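Alpha-galactosidase (Lactobacillus brevis, PDB 3MI6) probably hydrolyses terminal, non-reducing alpha-D-galactose residues from alpha-galactosides, as a glycoside hydrolase of family 36. Local coordinates at residues D[222-228]-D[483-487]; D[679-685]-D[707-713]. All coordinates share one frame. Numbering follows the deposited sequence.

Contact 1 of 2, residues D[222-228]-D[483-487]; sequences RMASSHQ and YATEM
The phenol ring of Y483 lies against the aliphatic base of R222, whose CB sits over the ring face, 4.2 Å from its centroid and 28° off the normal, in a CH-pi contact; the guanidinium follows, with R222 NE 3.5 Å from Y483 CE2. These two residues are also the nearest CA pair, R222 CA to Y483 CA 5.9 Å. With chi1 near -67° (m), the tyrosine reaches along segment 222-228. A224 CB, small enough to fit beside the ring edge, is 4.4 Å from Y483 CE1. At the far end Y483 OH makes a very short hydrogen bond with H227 ND1 (2.5 Å) and weakly accepts one from H227 N (3.3 Å); chi1 near -67° (m) turns the imidazole to it. Neither segment is regular helix or strand: 222-228 is a loop of the N-terminal beta-domain, while 483-487 follows barrel strand 475-478 and the predicted nucleophile D479, beyond the C-terminal ends of the barrel strands, where active sites of this fold lie. H227 itself packs edge-to-face with W200, a predicted substrate-binding residue, and hydrogen-bonds through NE2 to S529 O. From M223, whose positive phi (53/29) accompanies a turn of the loop, a long, unbranched side chain (selenomethionine here), trans at chi2 and chi3, runs over A484 (M223 SE to A484 CB 3.9 Å) and meets M487, also selenomethionine, tightly at M223 CE to M487 SE 3.1 Å. Both pack on L500 of helix 500-518, and F85 of the second subunit lies on R222.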
loop_
_atom_site.group_PDB
_atom_site.type_symbol
_atom_site.label_atom_id
_atom_site.label_comp_id
_atom_site.label_asym_id
_atom_site.label_seq_id
_atom_site.Cartn_x
_atom_site.Cartn_y
_atom_site.Cartn_z
ATOM N N ARG D 222 -2.189 33.859 4.552
ATOM C CA ARG D 222 -1.308 34.628 5.421
ATOM C C ARG D 222 -0.563 35.784 4.748
ATOM O O ARG D 222 0.454 36.245 5.270
ATOM C CB ARG D 222 -0.312 33.694 6.099
ATOM C CG ARG D 222 -0.876 32.304 6.367
ATOM C CD ARG D 222 0.252 31.268 6.524
ATOM N NE ARG D 222 0.604 31.048 7.924
ATOM C CZ ARG D 222 0.185 30.008 8.632
ATOM N NH1 ARG D 222 -0.590 29.088 8.054
ATOM N NH2 ARG D 222 0.555 29.887 9.902
HETATM N N MSE D 223 -1.083 36.268 3.622
HETATM C CA MSE D 223 -0.419 37.326 2.837
HETATM C C MSE D 223 1.049 37.012 2.473
HETATM O O MSE D 223 1.888 37.921 2.336
HETATM C CB MSE D 223 -0.472 38.668 3.555
HETATM C CG MSE D 223 -1.752 39.461 3.421
HETATM SE SE MSE D 223 -1.514 41.189 4.375
HETATM C CE MSE D 223 -3.285 41.919 4.055
ATOM N N ALA D 224 1.336 35.724 2.340
ATOM C CA ALA D 224 2.605 35.232 1.833
ATOM C C ALA D 224 2.325 33.812 1.403
ATOM O O ALA D 224 1.416 33.174 1.946
ATOM C CB ALA D 224 3.655 35.241 2.907
ATOM N N SER D 225 3.058 33.325 0.406
ATOM C CA SER D 225 3.101 31.891 0.178
ATOM C C SER D 225 3.698 31.492 1.499
ATOM O O SER D 225 4.517 32.226 2.036
ATOM C CB SER D 225 4.063 31.579 -0.959
ATOM O OG SER D 225 5.282 32.292 -0.780
ATOM N N SER D 226 3.304 30.383 2.087
ATOM C CA SER D 226 3.739 30.216 3.475
ATOM C C SER D 226 5.042 29.416 3.710
ATOM O O SER D 226 5.699 28.981 2.777
ATOM C CB SER D 226 2.582 29.631 4.289
ATOM O OG SER D 226 1.930 28.604 3.560
ATOM N N HIS D 227 5.423 29.284 4.976
ATOM C CA HIS D 227 6.263 28.178 5.415
ATOM C C HIS D 227 5.446 26.892 5.233
ATOM O O HIS D 227 5.974 25.851 4.899
ATOM C CB HIS D 227 6.631 28.297 6.912
ATOM C CG HIS D 227 7.521 29.460 7.244
ATOM N ND1 HIS D 227 7.031 30.671 7.694
ATOM C CD2 HIS D 227 8.871 29.594 7.205
ATOM C CE1 HIS D 227 8.037 31.502 7.905
ATOM N NE2 HIS D 227 9.164 30.872 7.618
ATOM N N GLN D 228 4.138 26.991 5.437
ATOM C CA GLN D 228 3.282 25.825 5.584
ATOM C C GLN D 228 3.036 25.061 4.294
ATOM O O GLN D 228 3.097 23.837 4.281
ATOM C CB GLN D 228 1.951 26.244 6.208
ATOM C CG GLN D 228 2.051 26.704 7.675
ATOM C CD GLN D 228 2.857 27.978 7.844
ATOM O OE1 GLN D 228 3.576 28.148 8.838
ATOM N NE2 GLN D 228 2.753 28.878 6.875
ATOM N N TYR D 483 3.254 37.018 10.566
ATOM C CA TYR D 483 2.104 36.989 9.665
ATOM C C TYR D 483 1.063 38.045 10.067
ATOM O O TYR D 483 0.765 38.205 11.244
ATOM C CB TYR D 483 1.487 35.580 9.596
ATOM C CG TYR D 483 2.397 34.569 8.941
ATOM C CD1 TYR D 483 2.907 34.796 7.667
ATOM C CD2 TYR D 483 2.748 33.375 9.593
ATOM C CE1 TYR D 483 3.744 33.872 7.053
ATOM C CE2 TYR D 483 3.581 32.448 8.991
ATOM C CZ TYR D 483 4.082 32.700 7.714
ATOM O OH TYR D 483 4.923 31.788 7.087
ATOM N N ALA D 484 0.533 38.782 9.095
ATOM C CA ALA D 484 -0.429 39.831 9.434
ATOM C C ALA D 484 -1.681 39.265 10.104
ATOM O O ALA D 484 -2.038 38.094 9.943
ATOM C CB ALA D 484 -0.788 40.708 8.224
ATOM N N THR D 485 -2.331 40.129 10.868
ATOM C CA THR D 485 -3.399 39.754 11.770
ATOM C C THR D 485 -4.347 40.977 11.843
ATOM O O THR D 485 -3.921 42.123 11.578
ATOM C CB THR D 485 -2.763 39.346 13.132
ATOM O OG1 THR D 485 -3.173 38.029 13.487
ATOM C CG2 THR D 485 -3.099 40.297 14.238
ATOM N N GLU D 486 -5.626 40.745 12.142
ATOM C CA GLU D 486 -6.623 41.826 12.128
ATOM C C GLU D 486 -6.501 42.746 10.929
ATOM O O GLU D 486 -6.271 43.923 11.092
ATOM C CB GLU D 486 -6.506 42.692 13.378
ATOM C CG GLU D 486 -6.860 41.984 14.653
ATOM C CD GLU D 486 -5.641 41.620 15.442
ATOM O OE1 GLU D 486 -4.564 42.170 15.136
ATOM O OE2 GLU D 486 -5.755 40.786 16.367
HETATM N N MSE D 487 -6.679 42.216 9.732
HETATM C CA MSE D 487 -6.446 42.986 8.512
HETATM C C MSE D 487 -7.413 44.131 8.196
HETATM O O MSE D 487 -8.622 43.937 8.029
HETATM C CB MSE D 487 -6.364 42.051 7.323
HETATM C CG MSE D 487 -4.937 41.682 7.002
HETATM SE SE MSE D 487 -4.865 40.063 5.939
HETATM C CE MSE D 487 -3.494 39.128 6.999
#

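Contact 2 of 2, residues D[679-685]-D[707-713]; sequences YTRFYFK and LMNAGYF
R681-F682 pair antiparallel with Y712-F713, in the two-stranded sheet of strands 680-682 and 712-714. F682 and Y712 form its hydrogen-bonded pair (CA-CA 5.2 Å), F682 N to Y712 O and Y712 N to F682 O both 2.9 Å; R681 and F713 are the non-hydrogen-bonded pair (CA-CA 4.7 Å). Residues 707-710 end a helix in a wider, pi-type turn, and G711 (phi/psi 103/178) swings the chain into the strand. Glycine suits this bend, since a CB would collide with R681 CG and with the preceding carbonyl. A weak bond, F684 N to L707 O at 3.2 Å, ties the helix end to the partner chain. R681 is long enough to reach back to that end, its NH1 donating to A710 O (3.1 Å), though that oxygen is less surely placed. A water bonded to Y683 OH (2.7 Å) also donates to A710 O (3.1 Å). Beyond R681, the Y679 and F713 rings meet obliquely, Y679 CD1 to F713 CE2 3.5 Å. F684, with chi1 m, lays its ring edge on Y712 (F684 CE1 to Y712 CB 3.7 Å) and its CD1 4.0 Å from L707 CB. F682 and Y712 share one face of the ladder, F682 packing on A666 of strand 663-670 and Y712 on I695 of strand 692-695, with Y712 OH hydrogen-bonded to D698; F684 adds to the packing on both strands, L707 to that on I695.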
loop_
_atom_site.group_PDB
_atom_site.type_symbol
_atom_site.label_atom_id
_atom_site.label_comp_id
_atom_site.label_asym_id
_atom_site.label_seq_id
_atom_site.Cartn_x
_atom_site.Cartn_y
_atom_site.Cartn_z
ATOM N N TYR D 679 26.710 -4.091 1.402
ATOM C CA TYR D 679 27.676 -3.356 0.604
ATOM C C TYR D 679 26.956 -2.177 -0.034
ATOM O O TYR D 679 25.792 -2.289 -0.417
ATOM C CB TYR D 679 28.244 -4.247 -0.507
ATOM C CG TYR D 679 29.317 -5.224 -0.110
ATOM C CD1 TYR D 679 30.287 -4.881 0.832
ATOM C CD2 TYR D 679 29.389 -6.481 -0.712
ATOM C CE1 TYR D 679 31.292 -5.776 1.181
ATOM C CE2 TYR D 679 30.380 -7.380 -0.377
ATOM C CZ TYR D 679 31.334 -7.026 0.567
ATOM O OH TYR D 679 32.329 -7.921 0.899
ATOM N N THR D 680 27.654 -1.053 -0.140
ATOM C CA THR D 680 27.068 0.133 -0.719
ATOM C C THR D 680 27.351 0.180 -2.208
ATOM O O THR D 680 28.497 0.055 -2.638
ATOM C CB THR D 680 27.634 1.423 -0.091
ATOM O OG1 THR D 680 27.271 1.490 1.292
ATOM C CG2 THR D 680 27.088 2.650 -0.830
ATOM N N ARG D 681 26.301 0.355 -2.996
ATOM C CA ARG D 681 26.502 0.728 -4.382
ATOM C C ARG D 681 25.797 2.032 -4.712
ATOM O O ARG D 681 24.570 2.121 -4.655
ATOM C CB ARG D 681 26.072 -0.363 -5.356
ATOM C CG ARG D 681 26.624 -0.082 -6.740
ATOM C CD ARG D 681 26.741 -1.299 -7.583
ATOM N NE ARG D 681 27.325 -2.424 -6.882
ATOM C CZ ARG D 681 27.416 -3.627 -7.426
ATOM N NH1 ARG D 681 26.964 -3.818 -8.666
ATOM N NH2 ARG D 681 27.948 -4.632 -6.740
ATOM N N PHE D 682 26.598 3.033 -5.058
ATOM C CA PHE D 682 26.092 4.317 -5.509
ATOM C C PHE D 682 25.891 4.374 -7.033
ATOM O O PHE D 682 26.812 4.088 -7.781
ATOM C CB PHE D 682 27.058 5.412 -5.077
ATOM C CG PHE D 682 26.569 6.777 -5.400
ATOM C CD1 PHE D 682 25.401 7.252 -4.825
ATOM C CD2 PHE D 682 27.253 7.579 -6.284
ATOM C CE1 PHE D 682 24.930 8.506 -5.120
ATOM C CE2 PHE D 682 26.784 8.831 -6.589
ATOM C CZ PHE D 682 25.617 9.299 -6.007
ATOM N N TYR D 683 24.703 4.743 -7.497
ATOM C CA TYR D 683 24.464 4.822 -8.945
ATOM C C TYR D 683 24.443 6.254 -9.498
ATOM O O TYR D 683 23.413 6.934 -9.429
ATOM C CB TYR D 683 23.138 4.157 -9.327
ATOM C CG TYR D 683 23.088 2.685 -9.104
ATOM C CD1 TYR D 683 22.711 2.167 -7.870
ATOM C CD2 TYR D 683 23.403 1.787 -10.133
ATOM C CE1 TYR D 683 22.659 0.791 -7.662
ATOM C CE2 TYR D 683 23.350 0.410 -9.933
ATOM C CZ TYR D 683 22.979 -0.073 -8.697
ATOM O OH TYR D 683 22.914 -1.419 -8.482
ATOM N N PHE D 684 25.548 6.712 -10.071
ATOM C CA PHE D 684 25.550 8.040 -10.691
ATOM C C PHE D 684 24.452 8.168 -11.759
ATOM O O PHE D 684 24.052 7.176 -12.391
ATOM C CB PHE D 684 26.919 8.353 -11.298
ATOM C CG PHE D 684 28.034 8.394 -10.291
ATOM C CD1 PHE D 684 28.587 7.222 -9.800
ATOM C CD2 PHE D 684 28.536 9.607 -9.836
ATOM C CE1 PHE D 684 29.615 7.254 -8.878
ATOM C CE2 PHE D 684 29.556 9.640 -8.904
ATOM C CZ PHE D 684 30.092 8.469 -8.421
ATOM N N LYS D 685 23.952 9.391 -11.932
ATOM C CA LYS D 685 23.088 9.730 -13.057
ATOM C C LYS D 685 23.691 10.913 -13.829
ATOM O O LYS D 685 24.614 11.589 -13.357
ATOM C CB LYS D 685 21.674 10.097 -12.590
ATOM C CG LYS D 685 21.143 9.328 -11.392
ATOM C CD LYS D 685 20.985 7.863 -11.679
ATOM C CE LYS D 685 19.577 7.408 -11.425
ATOM N NZ LYS D 685 19.583 6.210 -10.550
ATOM N N LEU D 707 29.359 3.400 -14.376
ATOM C CA LEU D 707 29.025 4.149 -13.184
ATOM C C LEU D 707 27.528 4.340 -13.016
ATOM O O LEU D 707 27.055 4.563 -11.903
ATOM C CB LEU D 707 29.727 5.489 -13.202
ATOM C CG LEU D 707 31.240 5.342 -13.155
ATOM C CD1 LEU D 707 31.887 6.719 -13.286
ATOM C CD2 LEU D 707 31.671 4.625 -11.867
HETATM N N MSE D 708 26.785 4.216 -14.113
HETATM C CA MSE D 708 25.346 4.458 -14.117
HETATM C C MSE D 708 24.471 3.206 -14.069
HETATM O O MSE D 708 23.353 3.260 -13.580
HETATM C CB MSE D 708 24.952 5.266 -15.352
HETATM C CG MSE D 708 25.246 6.746 -15.243
HETATM SE SE MSE D 708 24.496 7.747 -16.756
HETATM C CE MSE D 708 25.608 7.039 -18.219
ATOM N N ASN D 709 24.970 2.093 -14.603
ATOM C CA ASN D 709 24.179 0.885 -14.757
ATOM C C ASN D 709 24.613 -0.216 -13.789
ATOM O O ASN D 709 23.784 -1.013 -13.327
ATOM C CB ASN D 709 24.315 0.362 -16.184
ATOM C CG ASN D 709 23.751 1.310 -17.226
ATOM O OD1 ASN D 709 22.818 2.069 -16.963
ATOM N ND2 ASN D 709 24.295 1.239 -18.437
ATOM N N ALA D 710 25.912 -0.285 -13.503
ATOM C CA ALA D 710 26.421 -1.264 -12.550
ATOM C C ALA D 710 26.568 -0.622 -11.183
ATOM O O ALA D 710 26.293 -1.242 -10.164
ATOM C CB ALA D 710 27.752 -1.831 -13.005
ATOM N N GLY D 711 27.010 0.628 -11.172
ATOM C CA GLY D 711 27.224 1.340 -9.936
ATOM C C GLY D 711 28.680 1.432 -9.534
ATOM O O GLY D 711 29.580 0.918 -10.208
ATOM N N TYR D 712 28.903 2.116 -8.419
ATOM C CA TYR D 712 30.223 2.309 -7.856
ATOM C C TYR D 712 30.180 1.743 -6.441
ATOM O O TYR D 712 29.292 2.073 -5.654
ATOM C CB TYR D 712 30.569 3.796 -7.848
ATOM C CG TYR D 712 32.002 4.132 -7.509
ATOM C CD1 TYR D 712 32.309 4.858 -6.358
ATOM C CD2 TYR D 712 33.049 3.752 -8.340
ATOM C CE1 TYR D 712 33.618 5.180 -6.038
ATOM C CE2 TYR D 712 34.361 4.075 -8.027
ATOM C CZ TYR D 712 34.633 4.786 -6.872
ATOM O OH TYR D 712 35.921 5.112 -6.539
ATOM N N PHE D 713 31.110 0.845 -6.135
ATOM C CA PHE D 713 31.193 0.298 -4.799
ATOM C C PHE D 713 31.722 1.374 -3.859
ATOM O O PHE D 713 32.731 2.029 -4.149
ATOM C CB PHE D 713 32.106 -0.928 -4.775
ATOM C CG PHE D 713 32.301 -1.507 -3.409
ATOM C CD1 PHE D 713 33.094 -0.860 -2.477
ATOM C CD2 PHE D 713 31.704 -2.699 -3.059
ATOM C CE1 PHE D 713 33.279 -1.376 -1.221
ATOM C CE2 PHE D 713 31.886 -3.225 -1.790
ATOM C CZ PHE D 713 32.679 -2.558 -0.872
HETATM O O HOH W 1 23.864 -3.157 -10.277
#

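Contact 1 closes before contact 2 opens along the chain, and the two lie on opposite sides of its centre, with their own centres 45 Å apart and nearest atoms about 28 Å apart, so they do not touch. Contact 1 joins the N-terminal beta-domain to the catalytic barrel beside the predicted substrate site: the side chain of H227 comes within about 4 Å of that of W200, and A224 as near to M480. Contact 2 is internal to the C-terminal domain and away from that site. Each nevertheless faces another copy of the protein: the second subunit beside 222-228 and 483-487, the third beside 679-685 and 707-713, where the backbone N of its E53 hydrogen-bonds Y679 OH.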